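Side-chain contacts in transcription factor tau subunit sfc1 (Schizosaccharomyces pombe, PDB 4BJI), which serves as a TFIIIC subunit in the tauA domain, which binds boxA promoter DNA of tRNA and similar genes for RNA polymerase III transcription: residues T36-E39 with V40-A43; K45-F48 with E49-P52. All coordinates share one frame; numbering follows the deposited sequence.

Contact 1 (T36-E39 with V40-A43); sequences TIQE and VIEA
Q38 and E42 meet one turn apart on helix 35-50, an amphipathic helix of the DNA-binding domain, in its helix-turn-helix region. Their i to i+4 pair lies on the polar side of the helix, while I37, V40 and I41 form the apolar side. Regular backbone bonds join the two segments, the I41 N to I37 O bond being 2.9 Å long.

On the packed side, I37 CG2 comes within 4.1 Å of I41 CD1, the two side chains crossing obliquely. I41 CG1 also rests against the I37 carbonyl, at 3.5 Å from I37 O. V40 leans back over the preceding turn, its CG2 3.7 Å from T36 O. These bulky apolar side chains suit a face covered by helix 71-74, where A74 touches all three and F73 adds to I37.

The polar side is looser. E39 is exposed and extended, and in one of its two modelled conformers its carboxylate turns to Y67. Q38 instead bends back: CG is anti to the backbone N (chi1 -167°) and the chain folds at chi2 (64°), which carries the amide over I41, with NE2 3.8 Å from I41 CG2. A glutamine fits because its chain can lay the amide beside I41 and still turn an N-H to the carboxylate. A leucine in its place has no N-H to offer, and the E42 carboxylate would probably turn more freely, keeping its salt bridge to K45. E42 curls back to meet the amide, its CG 3.3 Å from Q38 O. The bond from Q38 NE2 to E42 OE2 is 2.8 Å long but bent, 137° at the hydrogen; it uses the anti lone pair of OE2, an atom almost exactly in the Q38 amide plane.

Contact 2 (K45-F48 with E49-P52); sequences KPLF and EKRP
The backbone runs as the last turns of helix 35-50, with i to i+4 bonds from E49 N to K45 O, K50 N to P46 O and R51 N to L47 O, until R51 leaves helical geometry and P52 follows. This is a helix C-terminus leading directly into strand 53-55 of the DNA-binding domain.

P46 has no N-H to give to the turn before, and the helix is kinked there; its carbonyl still accepts from K50 N at 3.0 Å. K50 packs along that same carbonyl, with CG 3.2 Å from P46 O and its extended chain continuing past it, which suits a lysine at an exposed position. One residue earlier in the chain, E49 CG lies 3.5 Å from K45 O. A water donates to K45 O at 2.8 Å and, weakly, to E49 OE2, so the carbonyl receives both this water and the N-H of E49.

L47, F48, R51 and P52 make up the buried side. L47 reaches L59 and L63, and W54 receives the F48 ring edge-to-face and R51 in a cation-pi contact. R51 sets CG opposite its own amide nitrogen (chi1 174°) and stays extended to NE, which carries the guanidinium away from the helix to Q141 and D144, partners that suit a buried arginine. Across the helix end, F48 CA approaches R51 O at 3.3 Å in a CA-H...O contact. The F48 ring meets the residue four places on at its edge: P52 O lies in the ring plane, 3.7 Å from F48 CD1.

In the fold
Contacts 1 and 2 lie in series on helix 35-50, their centres 14 Å apart, with contact 1 in its first half and contact 2 at its C-terminal end. Both belong to the helix-turn-helix region of the DNA-binding domain and lie on the same side of the chain's centre. Between them, E42 of contact 1 forms a salt bridge with K45 of contact 2. Residues 36-43 pack against helix 71-74, whereas residues 45-52 meet helix 56-60 and lead into strand 53-55, at the edge of the four-stranded mixed sheet. One helix thus joins a helical neighbour at its start to the sheet at its end, within the domain that binds DNA.

Contact 1 (T36-E39 with V40-A43)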
# COMPACT_ATOMS: atom_id res chain seq x y z
N THR A 36 -9.28 16.24 -20.08
CA THR A 36 -8.89 16.59 -18.70
C THR A 36 -8.43 15.31 -17.98
O THR A 36 -7.42 15.30 -17.26
CB THR A 36 -10.05 17.26 -17.90
OG1 THR A 36 -10.38 18.51 -18.53
CG2 THR A 36 -9.64 17.54 -16.46
N ILE A 37 -9.16 14.21 -18.17
CA ILE A 37 -8.79 12.95 -17.52
C ILE A 37 -7.62 12.28 -18.25
O ILE A 37 -6.77 11.66 -17.61
CB ILE A 37 -10.02 12.02 -17.44
CG1 ILE A 37 -11.08 12.67 -16.56
CG2 ILE A 37 -9.69 10.63 -16.88
CD1 ILE A 37 -10.59 13.08 -15.14
N GLN A 38 -7.54 12.41 -19.57
CA GLN A 38 -6.41 11.88 -20.33
C GLN A 38 -5.08 12.43 -19.78
O GLN A 38 -4.10 11.70 -19.69
CB GLN A 38 -6.54 12.19 -21.82
CG GLN A 38 -5.55 11.40 -22.64
CD GLN A 38 -5.83 9.89 -22.57
OE1 GLN A 38 -6.98 9.45 -22.66
NE2 GLN A 38 -4.76 9.10 -22.42
N GLU A 39 -5.04 13.70 -19.40
CA GLU A 39 -3.82 14.27 -18.83
C GLU A 39 -3.40 13.49 -17.58
O GLU A 39 -2.23 13.23 -17.38
CB GLU A 39 -4.02 15.76 -18.47
CG GLU A 39 -2.74 16.47 -18.03
CD GLU A 39 -3.00 17.90 -17.54
OE1 GLU A 39 -4.11 18.43 -17.78
OE2 GLU A 39 -2.09 18.49 -16.92
N VAL A 40 -4.37 13.10 -16.76
CA VAL A 40 -4.06 12.34 -15.55
C VAL A 40 -3.60 10.95 -15.89
O VAL A 40 -2.62 10.45 -15.30
CB VAL A 40 -5.28 12.30 -14.59
CG1 VAL A 40 -4.91 11.62 -13.29
CG2 VAL A 40 -5.81 13.73 -14.35
N ILE A 41 -4.25 10.32 -16.87
CA ILE A 41 -3.85 9.00 -17.35
C ILE A 41 -2.41 9.03 -17.85
O ILE A 41 -1.60 8.15 -17.50
CB ILE A 41 -4.81 8.52 -18.45
CG1 ILE A 41 -6.20 8.26 -17.88
CG2 ILE A 41 -4.22 7.28 -19.15
CD1 ILE A 41 -7.26 8.01 -18.96
N GLU A 42 -2.02 10.05 -18.61
CA GLU A 42 -0.66 10.16 -19.09
C GLU A 42 0.37 10.33 -17.97
O GLU A 42 1.48 9.77 -18.07
CB GLU A 42 -0.54 11.27 -20.12
CG GLU A 42 -1.34 10.98 -21.39
CD GLU A 42 -1.01 9.65 -21.99
OE1 GLU A 42 0.18 9.37 -22.21
OE2 GLU A 42 -1.93 8.85 -22.21
N ALA A 43 0.01 11.02 -16.90
CA ALA A 43 0.88 11.16 -15.75
C ALA A 43 1.01 9.85 -14.97
O ALA A 43 2.06 9.57 -14.37
CB ALA A 43 0.37 12.26 -14.85

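Contact 2 (K45-F48 with E49-P52)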
# COMPACT_ATOMS: atom_id res chain seq x y z
N LYS A 45 0.81 6.73 -16.24
CA LYS A 45 1.46 5.65 -16.95
C LYS A 45 2.91 5.38 -16.49
O LYS A 45 3.23 4.24 -16.18
CB LYS A 45 1.38 5.88 -18.48
CG LYS A 45 -0.02 5.56 -19.07
CD LYS A 45 -0.08 5.92 -20.54
CE LYS A 45 -1.41 5.50 -21.17
NZ LYS A 45 -1.51 6.00 -22.59
N PRO A 46 3.77 6.42 -16.44
CA PRO A 46 5.14 6.14 -15.99
C PRO A 46 5.20 5.74 -14.53
O PRO A 46 6.11 5.00 -14.15
CB PRO A 46 5.87 7.47 -16.19
CG PRO A 46 4.82 8.48 -16.47
CD PRO A 46 3.65 7.74 -17.05
N LEU A 47 4.27 6.21 -13.70
CA LEU A 47 4.27 5.81 -12.30
C LEU A 47 3.99 4.30 -12.19
O LEU A 47 4.60 3.62 -11.36
CB LEU A 47 3.28 6.63 -11.47
CG LEU A 47 3.63 8.13 -11.35
CD1 LEU A 47 2.54 8.97 -10.70
CD2 LEU A 47 4.92 8.33 -10.58
N PHE A 48 3.09 3.78 -13.01
CA PHE A 48 2.82 2.34 -13.00
C PHE A 48 3.94 1.53 -13.64
O PHE A 48 4.10 0.37 -13.28
CB PHE A 48 1.48 2.03 -13.67
CG PHE A 48 0.30 2.20 -12.77
CD1 PHE A 48 0.08 1.33 -11.70
CD2 PHE A 48 -0.60 3.22 -12.96
CE1 PHE A 48 -0.99 1.47 -10.86
CE2 PHE A 48 -1.71 3.37 -12.10
CZ PHE A 48 -1.89 2.50 -11.05
N GLU A 49 4.73 2.13 -14.53
CA GLU A 49 5.95 1.45 -15.00
C GLU A 49 6.95 1.36 -13.86
O GLU A 49 7.63 0.33 -13.71
CB GLU A 49 6.58 2.17 -16.19
CG GLU A 49 5.72 2.19 -17.42
CD GLU A 49 5.51 0.80 -18.06
OE1 GLU A 49 6.15 -0.19 -17.66
OE2 GLU A 49 4.68 0.72 -18.98
N LYS A 50 7.09 2.42 -13.08
CA LYS A 50 8.07 2.44 -11.97
C LYS A 50 7.68 1.46 -10.85
O LYS A 50 8.53 0.80 -10.23
CB LYS A 50 8.16 3.85 -11.37
CG LYS A 50 8.73 4.93 -12.30
CD LYS A 50 8.58 6.36 -11.73
CE LYS A 50 9.46 7.34 -12.51
NZ LYS A 50 9.25 8.76 -12.11
N ARG A 51 6.39 1.37 -10.58
CA ARG A 51 5.87 0.66 -9.42
C ARG A 51 4.49 0.14 -9.82
O ARG A 51 3.61 0.93 -10.11
CB ARG A 51 5.79 1.63 -8.25
CG ARG A 51 5.17 1.14 -7.02
CD ARG A 51 5.52 2.21 -5.96
NE ARG A 51 4.59 2.23 -4.88
CZ ARG A 51 4.81 2.99 -3.79
NH1 ARG A 51 5.92 3.70 -3.70
NH2 ARG A 51 3.94 3.00 -2.84
N PRO A 52 4.30 -1.18 -9.89
CA PRO A 52 3.05 -1.68 -10.46
C PRO A 52 1.85 -1.64 -9.52
O PRO A 52 0.73 -1.89 -9.95
CB PRO A 52 3.34 -3.14 -10.79
CG PRO A 52 4.47 -3.50 -9.83
CD PRO A 52 5.30 -2.25 -9.70
O HOH W 1 2.19 1.82 -17.19